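Local coordinates for protein listeriolysin O (Listeria monocytogenes, PDB 4CDB) that perforates cholesterol-containing host membranes, changing conformation after binding so that it inserts and assembles into an oligomeric pore, at residues W397-Y402 against Q411-S416; G434-I439 against L463-N468; A2-P7 against N219-E224; S113-I118 against K129-N134; V37-G42 against V361-S366. All blocks are in the same frame, centred on the assembly; numbering follows the deposited sequence.

Contact 1: residues W397-Y402 against Q411-S416; sequences WDEVNY and QHKNWS. With NA (sodium ion), chain I.
W397 and K413 face each other as a hydrogen-bonded pair in an antiparallel beta hairpin, strands 391-402 and 408-414, at one margin of the four-stranded sheet of the C-terminal beta sandwich. K413 lays its CB over one face of the indole, 3.7 Å from the centroid of the W397 five-membered ring, a CH-pi contact that comes closest at NE1 and CE2. Beyond it the K413 chain bends, with CD folded back to the side of CA rather than extended (chi2 -67°), and NZ forms a salt bridge with E399 OE1 at 3.6 Å. The other oxygen, E399 OE2, takes the W397 NE1 hydrogen at 3.1 Å through its anti lone pair; the N-H points almost straight at it and the oxygen lies in the indole plane. One carboxylate therefore ties lysine and tryptophan together. Backbone bonds fix the register, among them E399 N to Q411 O at 2.8 Å. Further out, W397 rests on I430 and L432 of strand 426-432, while Y402 OH and E408 share a sodium ion. On the opposite face of the hairpin, H412 ND1 donates in its ring plane to D398 OD1 at 2.9 Å, reaching that oxygen from above the carboxylate plane.

Contact 2: residues G434-I439 against L463-N468; sequences GNARNI and LPLVKN
I439 and L463 form a single antiparallel hydrogen-bonded pair where strands 436-449 and 452-463 of the beta sandwich meet, the last bridge before the second chain turns off into the loop that leads to strand 468-475. Two backbone bonds close this pair: I439 N gives to L463 O at 2.9 Å, in the carbonyl plane and on a lone pair, and L463 N returns to I439 O at 2.8 Å.

Apolar contacts come next. The two CB atoms of I439 and L463 stand 4.1 Å apart on the same face of the sheet. From I439 the chain runs on to CD1, which lies 4.2 Å from L465 CB and so follows the second segment past P464. The CB of L465 is directed toward the first segment, and L432 of strand 426-432 touches both I439 and L465.

Carbon also packs against carbonyl oxygen here. L465 has CG anti to its backbone N (chi1 173°), and beyond it the CD2 methyl touches two carbonyl oxygens, 3.6 Å from A436 O and 3.6 Å from G434 O.

Contact 3: residues A2-P7 against N219-E224; sequences APPASP and NVNVNE
A2 and N221 begin the contact: N221 ND2 donates weakly to A2 O at 3.2 Å. P3 follows, its CB against V222 O and the CG of E224, while its ring crosses the glutamate chain at a slant. At P4 the ring sets CG against the other backbone, 3.5 Å from N223 N. The carbonyl of P4 lies over the CB of N223, 3.2 Å from it, and also accepts a hydrogen bond at 2.7 Å from a water that in turn accepts one from E224 N at 2.7 Å, so a single water links the two chains. A5 adds its carbonyl oxygen, 3.7 Å from N223 CB. S6 turns its hydroxyl to the asparagine: N223 ND2 donates to S6 OG at 2.9 Å, with the oxygen tilted from the amide plane. The other end of that amide is held too, since N223 OD1 accepts from T115 N of strand 114-118. P7 meets the N223 amide tip to tip. The whole is an irregular, proline-rich N-terminal segment, without beta pairing of its own, packed across the end of strand 207-222 in the large antiparallel sheet of the cytolysin.

Contact 4: residues S113-I118 against K129-N134; sequences SLTLSI and KIVVKN. With NA (sodium ion), chain L.
L114 O accepts V132 N at 2.9 Å, the shortest hydrogen bond across the two strands, and the N-H points nearly straight at the oxygen. L114 N to V132 O completes that hydrogen-bonded pair, and L116 with I130 repeats the pattern, giving a regular antiparallel hairpin. Between them, the non-hydrogen-bonded pair T115 and V131 brings its CA atoms to 4.5 Å.

The leucine face holds the packing. L114 lies side by side with V132, CD1 being 3.9 Å from V132 CB; its CG is placed between backbone N and carbonyl carbon (chi1 51°). L116 slants across to the same valine, CD1 to V132 CG2 at 3.9 Å, so V132 is shared by two leucines. On the other face T115 CG2 touches K129 CB at 4.1 Å, and T115 OG1 hydrogen-bonds to A5 O. Past the strand, N134 OD1 binds a sodium ion at 2.5 Å.

Helix 137-152 packs against the leucine face through V140, A143 and L147, V222 of strand 207-222 touches both leucines, and that strand pairs with 114-118 on its far side from 129-132.

Contact 5: residues V37-G42 against V361-S366; sequences VLVYHG and VIKNNS. With NA (sodium ion), chain H.
V39, Y40 and H41 pair with K363, N364 and N365 as parallel strands, their directions only 9° apart, through backbone bonds that run from K363 N to L38 O, from Y40 N to K363 O, from N365 N to Y40 O and from G42 N to N365 O. A water extends the link, accepting from L38 N and donating to V361 O.

On one face V39 and K363 lie side by side, V39 CG1 3.9 Å from K363 CB. Next to them N365 ND2 donates to H41 ND1 at 3.0 Å; the imidazole nitrogen lies near the amide plane, whereas the donor is tilted out of the ring plane, and the two planes stand 76° apart.

The other face carries Y40 and N364, which cross at about a right angle. N364 OD1 comes 3.3 Å from Y40 CB and binds a sodium ion at 2.4 Å, with two waters and the I180 carbonyl oxygen completing what is seen of the site. N364 ND2 has partners of its own, a sodium-bound water at 3.0 Å and Q72 O, which would fix the turn of the amide. Y40 OH and S366 OG both hydrogen-bond S177 OG. Strand 39-41 thus adds a parallel edge to the long strand 362-385, beside helix 176-183, which lies in a stretch assigned to a transmembrane beta strand and so probably refolds in the pore.

How the contacts relate
The five contacts fall into two distant groups with one between them. Contacts 1 and 2, centres 11 Å apart, touch through backbone bonds between strands 391-402 and 436-449 of the C-terminal sandwich. Contacts 3 and 4, centres 8 Å apart, share the large antiparallel sheet, where strands 207-222 and 114-118 are neighbours. Centre to centre, they lie about 67 to 77 Å from the first pair, and contact 5, on strand 362-385, lies about 27 Å from contact 3 and 48 Å from contact 2. In sequence, contact 4 falls within the span of contact 3, whose segments alternate with those of contact 5. The sandwich contacts follow in series, from one late, continuous piece of chain.

Contact 1: residues W397-Y402 against Q411-S416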
# COMPACT_ATOMS: atom_id res chain seq x y z
N TRP A 397 -29.09 -25.25 -18.19
CA TRP A 397 -28.21 -24.17 -17.76
C TRP A 397 -26.95 -24.11 -18.61
O TRP A 397 -26.67 -25.02 -19.38
CB TRP A 397 -27.84 -24.33 -16.28
CG TRP A 397 -27.05 -25.57 -15.99
CD1 TRP A 397 -25.69 -25.68 -15.97
CD2 TRP A 397 -27.57 -26.87 -15.69
NE1 TRP A 397 -25.33 -26.97 -15.67
CE2 TRP A 397 -26.47 -27.72 -15.49
CE3 TRP A 397 -28.86 -27.39 -15.57
CZ2 TRP A 397 -26.62 -29.07 -15.18
CZ3 TRP A 397 -29.01 -28.73 -15.26
CH2 TRP A 397 -27.89 -29.56 -15.07
N ASP A 398 -26.19 -23.02 -18.46
CA ASP A 398 -24.92 -22.87 -19.16
C ASP A 398 -23.75 -22.94 -18.19
O ASP A 398 -23.84 -22.45 -17.06
CB ASP A 398 -24.88 -21.53 -19.90
CG ASP A 398 -25.79 -21.49 -21.11
OD1 ASP A 398 -25.86 -22.51 -21.83
OD2 ASP A 398 -26.43 -20.45 -21.34
N GLU A 399 -22.66 -23.57 -18.62
CA GLU A 399 -21.43 -23.60 -17.84
C GLU A 399 -20.31 -22.89 -18.60
O GLU A 399 -19.99 -23.26 -19.73
CB GLU A 399 -21.03 -25.04 -17.50
CG GLU A 399 -22.01 -25.75 -16.58
CD GLU A 399 -21.56 -27.14 -16.21
OE1 GLU A 399 -20.40 -27.49 -16.51
OE2 GLU A 399 -22.37 -27.89 -15.62
N VAL A 400 -19.74 -21.86 -17.99
CA VAL A 400 -18.75 -21.03 -18.66
C VAL A 400 -17.32 -21.38 -18.26
O VAL A 400 -16.96 -21.30 -17.08
CB VAL A 400 -19.01 -19.53 -18.39
CG1 VAL A 400 -17.86 -18.69 -18.94
CG2 VAL A 400 -20.33 -19.11 -19.01
N ASN A 401 -16.52 -21.77 -19.24
CA ASN A 401 -15.10 -22.04 -19.02
C ASN A 401 -14.22 -21.17 -19.91
O ASN A 401 -14.72 -20.30 -20.62
CB ASN A 401 -14.79 -23.53 -19.24
CG ASN A 401 -15.46 -24.42 -18.22
OD1 ASN A 401 -14.90 -24.70 -17.16
ND2 ASN A 401 -16.67 -24.87 -18.53
N TYR A 402 -12.91 -21.41 -19.88
CA TYR A 402 -11.97 -20.57 -20.61
C TYR A 402 -10.94 -21.39 -21.38
O TYR A 402 -10.33 -22.31 -20.83
CB TYR A 402 -11.27 -19.60 -19.66
CG TYR A 402 -12.23 -18.78 -18.83
CD1 TYR A 402 -12.75 -17.58 -19.31
CD2 TYR A 402 -12.63 -19.20 -17.56
CE1 TYR A 402 -13.64 -16.83 -18.55
CE2 TYR A 402 -13.52 -18.46 -16.80
CZ TYR A 402 -14.02 -17.28 -17.30
OH TYR A 402 -14.90 -16.53 -16.54
N GLN A 411 -20.78 -23.79 -22.58
CA GLN A 411 -21.42 -25.08 -22.85
C GLN A 411 -22.83 -25.10 -22.30
O GLN A 411 -23.06 -24.72 -21.15
CB GLN A 411 -20.62 -26.22 -22.23
CG GLN A 411 -19.40 -26.66 -23.03
CD GLN A 411 -18.60 -27.74 -22.31
OE1 GLN A 411 -18.36 -27.65 -21.11
NE2 GLN A 411 -18.19 -28.76 -23.06
N HIS A 412 -23.79 -25.55 -23.11
CA HIS A 412 -25.16 -25.70 -22.64
C HIS A 412 -25.33 -27.07 -21.99
O HIS A 412 -24.82 -28.07 -22.50
CB HIS A 412 -26.16 -25.53 -23.78
CG HIS A 412 -27.58 -25.40 -23.32
ND1 HIS A 412 -28.05 -24.27 -22.68
CD2 HIS A 412 -28.62 -26.25 -23.40
CE1 HIS A 412 -29.33 -24.43 -22.39
NE2 HIS A 412 -29.70 -25.62 -22.82
N LYS A 413 -26.04 -27.12 -20.88
CA LYS A 413 -26.22 -28.37 -20.15
C LYS A 413 -27.69 -28.69 -19.90
O LYS A 413 -28.50 -27.79 -19.65
CB LYS A 413 -25.45 -28.34 -18.83
CG LYS A 413 -23.94 -28.30 -19.00
CD LYS A 413 -23.43 -29.59 -19.61
CE LYS A 413 -22.24 -29.34 -20.53
NZ LYS A 413 -21.11 -28.65 -19.84
N ASN A 414 -28.03 -29.97 -19.98
CA ASN A 414 -29.39 -30.43 -19.71
C ASN A 414 -29.42 -31.45 -18.59
O ASN A 414 -28.53 -32.30 -18.49
CB ASN A 414 -30.02 -31.02 -20.97
CG ASN A 414 -30.50 -29.95 -21.94
OD1 ASN A 414 -31.20 -29.02 -21.55
ND2 ASN A 414 -30.12 -30.08 -23.20
N TRP A 415 -30.44 -31.36 -17.75
CA TRP A 415 -30.65 -32.36 -16.70
C TRP A 415 -30.94 -33.71 -17.34
O TRP A 415 -31.67 -33.79 -18.34
CB TRP A 415 -31.81 -31.94 -15.80
CG TRP A 415 -31.96 -32.80 -14.58
CD1 TRP A 415 -31.00 -33.55 -13.98
CD2 TRP A 415 -33.16 -32.99 -13.81
NE1 TRP A 415 -31.52 -34.20 -12.88
CE2 TRP A 415 -32.84 -33.87 -12.76
CE3 TRP A 415 -34.46 -32.50 -13.91
CZ2 TRP A 415 -33.79 -34.28 -11.81
CZ3 TRP A 415 -35.40 -32.90 -12.97
CH2 TRP A 415 -35.06 -33.78 -11.94
N SER A 416 -30.37 -34.76 -16.78
CA SER A 416 -30.53 -36.11 -17.32
C SER A 416 -31.98 -36.59 -17.26
O SER A 416 -32.37 -37.46 -18.04
CB SER A 416 -29.63 -37.08 -16.56
OG SER A 416 -30.00 -37.14 -15.20
NA NA I . -16.75 -14.81 -17.02

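Contact 2: residues G434-I439 against L463-N468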
# COMPACT_ATOMS: atom_id res chain seq x y z
N GLY A 434 -19.87 -24.00 -9.81
CA GLY A 434 -19.83 -22.56 -9.60
C GLY A 434 -19.94 -21.75 -10.88
O GLY A 434 -20.50 -20.65 -10.87
N ASN A 435 -19.42 -22.29 -11.97
CA ASN A 435 -19.42 -21.57 -13.25
C ASN A 435 -20.73 -21.72 -14.03
O ASN A 435 -20.76 -21.51 -15.24
CB ASN A 435 -18.24 -22.02 -14.11
CG ASN A 435 -18.20 -23.52 -14.33
OD1 ASN A 435 -18.54 -24.30 -13.44
ND2 ASN A 435 -17.78 -23.94 -15.52
N ALA A 436 -21.80 -22.08 -13.33
CA ALA A 436 -23.10 -22.24 -13.97
C ALA A 436 -23.95 -20.98 -13.86
O ALA A 436 -24.06 -20.39 -12.78
CB ALA A 436 -23.84 -23.43 -13.37
N ARG A 437 -24.55 -20.57 -14.97
CA ARG A 437 -25.46 -19.43 -14.97
C ARG A 437 -26.63 -19.63 -15.93
O ARG A 437 -26.66 -20.61 -16.68
CB ARG A 437 -24.71 -18.14 -15.30
CG ARG A 437 -24.00 -18.13 -16.65
CD ARG A 437 -23.25 -16.82 -16.86
NE ARG A 437 -22.44 -16.82 -18.07
CZ ARG A 437 -22.81 -16.28 -19.23
NH1 ARG A 437 -23.99 -15.68 -19.34
NH2 ARG A 437 -22.00 -16.33 -20.27
N ASN A 438 -27.59 -18.71 -15.88
CA ASN A 438 -28.78 -18.78 -16.71
C ASN A 438 -29.55 -20.09 -16.53
O ASN A 438 -29.73 -20.85 -17.48
CB ASN A 438 -28.44 -18.54 -18.18
CG ASN A 438 -28.01 -17.12 -18.45
OD1 ASN A 438 -28.55 -16.17 -17.88
ND2 ASN A 438 -27.02 -16.96 -19.33
N ILE A 439 -29.99 -20.33 -15.30
CA ILE A 439 -30.72 -21.55 -14.98
C ILE A 439 -32.17 -21.44 -15.45
O ILE A 439 -32.87 -20.47 -15.15
CB ILE A 439 -30.68 -21.86 -13.47
CG1 ILE A 439 -29.34 -22.49 -13.09
CG2 ILE A 439 -31.81 -22.79 -13.08
CD1 ILE A 439 -28.22 -21.50 -12.89
N LEU A 463 -32.42 -17.84 -14.40
CA LEU A 463 -32.34 -17.72 -12.95
C LEU A 463 -30.89 -17.74 -12.48
O LEU A 463 -30.05 -18.43 -13.07
CB LEU A 463 -33.12 -18.85 -12.28
CG LEU A 463 -34.63 -18.91 -12.57
CD1 LEU A 463 -35.26 -20.13 -11.92
CD2 LEU A 463 -35.30 -17.63 -12.09
N PRO A 464 -30.58 -16.97 -11.43
CA PRO A 464 -29.22 -16.92 -10.89
C PRO A 464 -28.87 -18.21 -10.15
O PRO A 464 -29.77 -18.91 -9.68
CB PRO A 464 -29.28 -15.76 -9.90
CG PRO A 464 -30.71 -15.74 -9.44
CD PRO A 464 -31.51 -16.10 -10.67
N LEU A 465 -27.58 -18.51 -10.05
CA LEU A 465 -27.13 -19.67 -9.29
C LEU A 465 -27.12 -19.36 -7.80
O LEU A 465 -26.40 -18.46 -7.35
CB LEU A 465 -25.74 -20.10 -9.75
CG LEU A 465 -25.08 -21.21 -8.93
CD1 LEU A 465 -25.93 -22.47 -8.96
CD2 LEU A 465 -23.67 -21.49 -9.41
N VAL A 466 -27.92 -20.09 -7.03
CA VAL A 466 -27.96 -19.93 -5.58
C VAL A 466 -27.50 -21.20 -4.89
O VAL A 466 -27.28 -22.22 -5.54
CB VAL A 466 -29.37 -19.56 -5.09
CG1 VAL A 466 -29.79 -18.21 -5.65
CG2 VAL A 466 -30.37 -20.64 -5.49
N LYS A 467 -27.37 -21.15 -3.56
CA LYS A 467 -26.91 -22.31 -2.80
C LYS A 467 -27.93 -23.44 -2.86
O LYS A 467 -27.58 -24.58 -3.18
CB LYS A 467 -26.62 -21.92 -1.35
CG LYS A 467 -25.79 -22.94 -0.60
CD LYS A 467 -24.51 -23.24 -1.37
CE LYS A 467 -23.66 -24.29 -0.68
NZ LYS A 467 -22.53 -24.74 -1.55
N ASN A 468 -29.18 -23.13 -2.56
CA ASN A 468 -30.26 -24.10 -2.65
C ASN A 468 -31.53 -23.50 -3.25
O ASN A 468 -32.22 -22.72 -2.60
CB ASN A 468 -30.57 -24.71 -1.28
CG ASN A 468 -29.52 -25.71 -0.84
OD1 ASN A 468 -29.59 -26.89 -1.18
ND2 ASN A 468 -28.54 -25.25 -0.07

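Contact 3: residues A2-P7 against N219-E224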
# COMPACT_ATOMS: atom_id res chain seq x y z
N ALA A 2 10.34 27.81 7.30
CA ALA A 2 11.16 28.20 6.16
C ALA A 2 12.60 28.09 6.64
O ALA A 2 12.85 28.17 7.84
CB ALA A 2 10.82 29.62 5.73
N PRO A 3 13.55 27.90 5.71
CA PRO A 3 14.95 27.75 6.13
C PRO A 3 15.46 28.97 6.91
O PRO A 3 15.16 30.10 6.54
CB PRO A 3 15.71 27.60 4.81
CG PRO A 3 14.77 28.12 3.76
CD PRO A 3 13.40 27.79 4.25
N PRO A 4 16.23 28.73 7.99
CA PRO A 4 16.80 29.80 8.81
C PRO A 4 17.89 30.56 8.07
O PRO A 4 18.32 30.15 7.00
CB PRO A 4 17.40 29.04 10.00
CG PRO A 4 17.72 27.69 9.45
CD PRO A 4 16.60 27.39 8.49
N ALA A 5 18.34 31.67 8.65
CA ALA A 5 19.39 32.47 8.04
C ALA A 5 20.77 31.83 8.23
O ALA A 5 21.01 31.15 9.23
CB ALA A 5 19.39 33.88 8.61
N SER A 6 21.65 32.03 7.26
CA SER A 6 23.01 31.50 7.34
C SER A 6 23.81 32.17 8.45
O SER A 6 23.65 33.36 8.70
CB SER A 6 23.73 31.66 6.00
OG SER A 6 23.04 30.99 4.96
N PRO A 7 24.68 31.40 9.12
CA PRO A 7 25.57 31.94 10.15
C PRO A 7 26.57 32.91 9.54
O PRO A 7 26.75 32.90 8.32
CB PRO A 7 26.32 30.69 10.66
CG PRO A 7 25.47 29.54 10.25
CD PRO A 7 24.83 29.94 8.97
N ASN A 219 10.07 18.77 12.56
CA ASN A 219 11.07 18.79 11.51
C ASN A 219 12.20 19.74 11.86
O ASN A 219 11.97 20.84 12.38
CB ASN A 219 10.44 19.22 10.18
CG ASN A 219 9.42 18.22 9.67
OD1 ASN A 219 9.74 17.33 8.89
ND2 ASN A 219 8.18 18.37 10.12
N VAL A 220 13.43 19.31 11.59
CA VAL A 220 14.59 20.17 11.74
C VAL A 220 15.19 20.46 10.37
O VAL A 220 15.58 19.53 9.65
CB VAL A 220 15.66 19.55 12.66
CG1 VAL A 220 16.91 20.42 12.68
CG2 VAL A 220 15.10 19.38 14.08
N ASN A 221 15.25 21.73 10.01
CA ASN A 221 15.80 22.13 8.71
C ASN A 221 17.08 22.96 8.83
O ASN A 221 17.43 23.45 9.91
CB ASN A 221 14.75 22.87 7.88
CG ASN A 221 14.31 24.17 8.52
OD1 ASN A 221 14.51 24.39 9.71
ND2 ASN A 221 13.71 25.05 7.72
N VAL A 222 17.79 23.11 7.71
CA VAL A 222 19.07 23.80 7.67
C VAL A 222 18.99 25.03 6.78
O VAL A 222 18.22 25.06 5.82
CB VAL A 222 20.17 22.86 7.12
CG1 VAL A 222 21.55 23.46 7.31
CG2 VAL A 222 20.10 21.52 7.81
N ASN A 223 19.76 26.06 7.11
CA ASN A 223 19.86 27.25 6.27
C ASN A 223 20.31 26.89 4.85
O ASN A 223 21.06 25.93 4.66
CB ASN A 223 20.85 28.25 6.87
CG ASN A 223 22.28 27.75 6.84
OD1 ASN A 223 22.67 26.88 7.63
ND2 ASN A 223 23.08 28.29 5.93
N GLU A 224 19.85 27.65 3.87
CA GLU A 224 20.30 27.46 2.49
C GLU A 224 21.41 28.45 2.16
O GLU A 224 21.16 29.64 2.01
CB GLU A 224 19.13 27.61 1.51
CG GLU A 224 18.04 26.55 1.67
CD GLU A 224 16.96 26.66 0.60
OE1 GLU A 224 17.03 27.58 -0.23
OE2 GLU A 224 16.04 25.81 0.60
O HOH W 1 18.71 30.10 4.29

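Contact 4: residues S113-I118 against K129-N134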
# COMPACT_ATOMS: atom_id res chain seq x y z
N SER A 113 30.17 26.09 9.36
CA SER A 113 29.02 26.27 10.24
C SER A 113 27.69 26.23 9.49
O SER A 113 27.64 26.47 8.29
CB SER A 113 29.14 27.58 11.02
OG SER A 113 29.13 28.69 10.13
N LEU A 114 26.63 25.91 10.22
CA LEU A 114 25.27 25.98 9.69
C LEU A 114 24.28 26.35 10.79
O LEU A 114 24.58 26.25 11.98
CB LEU A 114 24.86 24.67 9.00
CG LEU A 114 25.03 23.31 9.70
CD1 LEU A 114 24.04 23.11 10.85
CD2 LEU A 114 24.88 22.19 8.68
N THR A 115 23.09 26.79 10.39
CA THR A 115 22.04 27.10 11.35
C THR A 115 20.92 26.07 11.26
O THR A 115 20.37 25.83 10.18
CB THR A 115 21.45 28.51 11.14
OG1 THR A 115 22.48 29.49 11.26
CG2 THR A 115 20.37 28.80 12.17
N LEU A 116 20.60 25.45 12.39
CA LEU A 116 19.48 24.51 12.47
C LEU A 116 18.24 25.22 13.01
O LEU A 116 18.34 26.10 13.87
CB LEU A 116 19.83 23.33 13.36
CG LEU A 116 20.91 22.38 12.83
CD1 LEU A 116 21.18 21.27 13.84
CD2 LEU A 116 20.51 21.81 11.48
N SER A 117 17.08 24.82 12.51
CA SER A 117 15.82 25.38 12.96
C SER A 117 14.77 24.28 13.14
O SER A 117 14.72 23.33 12.36
CB SER A 117 15.31 26.44 11.98
OG SER A 117 14.01 26.87 12.32
N ILE A 118 13.95 24.41 14.18
CA ILE A 118 12.94 23.41 14.50
C ILE A 118 11.54 24.02 14.40
O ILE A 118 11.36 25.21 14.65
CB ILE A 118 13.18 22.79 15.90
CG1 ILE A 118 12.42 21.47 16.06
CG2 ILE A 118 12.81 23.78 17.01
CD1 ILE A 118 12.87 20.66 17.26
N LYS A 129 16.06 28.50 16.63
CA LYS A 129 17.29 28.38 15.85
C LYS A 129 18.51 28.17 16.74
O LYS A 129 18.52 28.55 17.91
CB LYS A 129 17.49 29.62 14.98
CG LYS A 129 16.33 29.93 14.04
CD LYS A 129 16.56 31.24 13.31
CE LYS A 129 15.31 31.67 12.55
NZ LYS A 129 14.84 30.62 11.60
N ILE A 130 19.55 27.57 16.17
CA ILE A 130 20.83 27.41 16.86
C ILE A 130 21.98 27.22 15.86
O ILE A 130 21.83 26.51 14.86
CB ILE A 130 20.79 26.23 17.88
CG1 ILE A 130 22.11 26.14 18.65
CG2 ILE A 130 20.46 24.92 17.18
CD1 ILE A 130 22.12 25.05 19.70
N VAL A 131 23.10 27.88 16.12
CA VAL A 131 24.27 27.78 15.25
C VAL A 131 25.14 26.59 15.64
O VAL A 131 25.48 26.41 16.81
CB VAL A 131 25.11 29.07 15.31
CG1 VAL A 131 26.31 28.96 14.38
CG2 VAL A 131 24.26 30.27 14.93
N VAL A 132 25.50 25.78 14.65
CA VAL A 132 26.44 24.68 14.85
C VAL A 132 27.75 25.05 14.17
O VAL A 132 27.80 25.18 12.95
CB VAL A 132 25.92 23.37 14.23
CG1 VAL A 132 26.88 22.23 14.53
CG2 VAL A 132 24.53 23.06 14.76
N LYS A 133 28.81 25.21 14.97
CA LYS A 133 30.10 25.67 14.45
C LYS A 133 30.77 24.65 13.52
O LYS A 133 31.16 24.99 12.40
CB LYS A 133 31.04 26.04 15.60
CG LYS A 133 31.15 27.54 15.84
CD LYS A 133 29.79 28.21 15.82
CE LYS A 133 29.90 29.71 16.04
NZ LYS A 133 30.37 30.03 17.42
N ASN A 134 30.90 23.42 13.99
CA ASN A 134 31.43 22.34 13.16
C ASN A 134 30.37 21.26 12.95
O ASN A 134 30.13 20.43 13.83
CB ASN A 134 32.69 21.74 13.79
CG ASN A 134 33.35 20.71 12.89
OD1 ASN A 134 33.13 20.70 11.67
ND2 ASN A 134 34.16 19.85 13.48
NA NA L . 34.19 19.00 10.16

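Contact 5: residues V37-G42 against V361-S366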
# COMPACT_ATOMS: atom_id res chain seq x y z
N VAL A 37 18.47 12.97 -12.37
CA VAL A 37 19.62 12.46 -11.63
C VAL A 37 19.26 11.29 -10.72
O VAL A 37 19.98 10.29 -10.66
CB VAL A 37 20.30 13.59 -10.81
CG1 VAL A 37 21.17 13.01 -9.70
CG2 VAL A 37 21.13 14.47 -11.73
N LEU A 38 18.14 11.40 -10.01
CA LEU A 38 17.71 10.35 -9.09
C LEU A 38 16.51 9.60 -9.65
O LEU A 38 15.39 10.12 -9.66
CB LEU A 38 17.36 10.95 -7.73
CG LEU A 38 18.48 11.72 -7.02
CD1 LEU A 38 17.95 12.40 -5.77
CD2 LEU A 38 19.63 10.79 -6.68
N VAL A 39 16.74 8.38 -10.11
CA VAL A 39 15.69 7.57 -10.73
C VAL A 39 15.67 6.13 -10.23
O VAL A 39 16.71 5.54 -9.94
CB VAL A 39 15.83 7.55 -12.27
CG1 VAL A 39 15.48 8.91 -12.86
CG2 VAL A 39 17.24 7.15 -12.66
N TYR A 40 14.46 5.58 -10.13
CA TYR A 40 14.29 4.15 -9.90
C TYR A 40 13.53 3.52 -11.06
O TYR A 40 12.34 3.78 -11.24
CB TYR A 40 13.57 3.86 -8.58
CG TYR A 40 13.14 2.42 -8.46
CD1 TYR A 40 14.07 1.41 -8.26
CD2 TYR A 40 11.80 2.06 -8.56
CE1 TYR A 40 13.68 0.08 -8.15
CE2 TYR A 40 11.40 0.74 -8.46
CZ TYR A 40 12.34 -0.24 -8.25
OH TYR A 40 11.95 -1.56 -8.15
N HIS A 41 14.21 2.69 -11.84
CA HIS A 41 13.57 1.99 -12.94
C HIS A 41 13.12 0.60 -12.49
O HIS A 41 13.95 -0.29 -12.28
CB HIS A 41 14.51 1.89 -14.14
CG HIS A 41 14.92 3.22 -14.69
ND1 HIS A 41 14.02 4.11 -15.23
CD2 HIS A 41 16.14 3.80 -14.80
CE1 HIS A 41 14.66 5.19 -15.63
NE2 HIS A 41 15.94 5.03 -15.39
N GLY A 42 11.81 0.42 -12.33
CA GLY A 42 11.27 -0.82 -11.82
C GLY A 42 11.20 -1.93 -12.86
O GLY A 42 11.86 -1.87 -13.89
N VAL A 361 14.43 15.41 -6.36
CA VAL A 361 13.26 14.55 -6.41
C VAL A 361 13.59 13.19 -7.01
O VAL A 361 14.23 13.10 -8.06
CB VAL A 361 12.12 15.21 -7.22
CG1 VAL A 361 10.85 14.36 -7.15
CG2 VAL A 361 11.86 16.63 -6.73
N ILE A 362 13.15 12.12 -6.35
CA ILE A 362 13.33 10.78 -6.87
C ILE A 362 12.23 10.43 -7.87
O ILE A 362 11.04 10.43 -7.54
CB ILE A 362 13.34 9.72 -5.75
CG1 ILE A 362 14.46 10.01 -4.75
CG2 ILE A 362 13.52 8.33 -6.34
CD1 ILE A 362 14.66 8.91 -3.72
N LYS A 363 12.63 10.12 -9.10
CA LYS A 363 11.68 9.76 -10.15
C LYS A 363 11.52 8.24 -10.24
O LYS A 363 12.46 7.53 -10.60
CB LYS A 363 12.13 10.33 -11.50
CG LYS A 363 11.23 9.96 -12.66
CD LYS A 363 11.46 10.88 -13.85
CE LYS A 363 11.16 12.33 -13.48
NZ LYS A 363 11.40 13.27 -14.61
N ASN A 364 10.33 7.75 -9.91
CA ASN A 364 10.06 6.32 -9.94
C ASN A 364 9.14 5.91 -11.08
O ASN A 364 8.17 6.61 -11.39
CB ASN A 364 9.43 5.86 -8.62
CG ASN A 364 10.29 6.18 -7.42
OD1 ASN A 364 11.11 5.36 -6.98
ND2 ASN A 364 10.12 7.38 -6.87
N ASN A 365 9.45 4.78 -11.70
CA ASN A 365 8.54 4.16 -12.66
C ASN A 365 8.67 2.64 -12.61
O ASN A 365 9.77 2.10 -12.60
CB ASN A 365 8.78 4.68 -14.08
CG ASN A 365 10.00 4.07 -14.73
OD1 ASN A 365 9.89 3.32 -15.70
ND2 ASN A 365 11.18 4.39 -14.20
N SER A 366 7.53 1.96 -12.56
CA SER A 366 7.53 0.50 -12.46
C SER A 366 6.27 -0.09 -13.07
O SER A 366 5.17 0.44 -12.90
CB SER A 366 7.65 0.07 -10.99
OG SER A 366 7.58 -1.34 -10.87
NA NA H . 11.83 4.41 -4.86
O HOH W 2 16.33 13.79 -9.65
O HOH W 3 11.12 7.18 -4.01
O HOH W 4 13.89 5.10 -3.01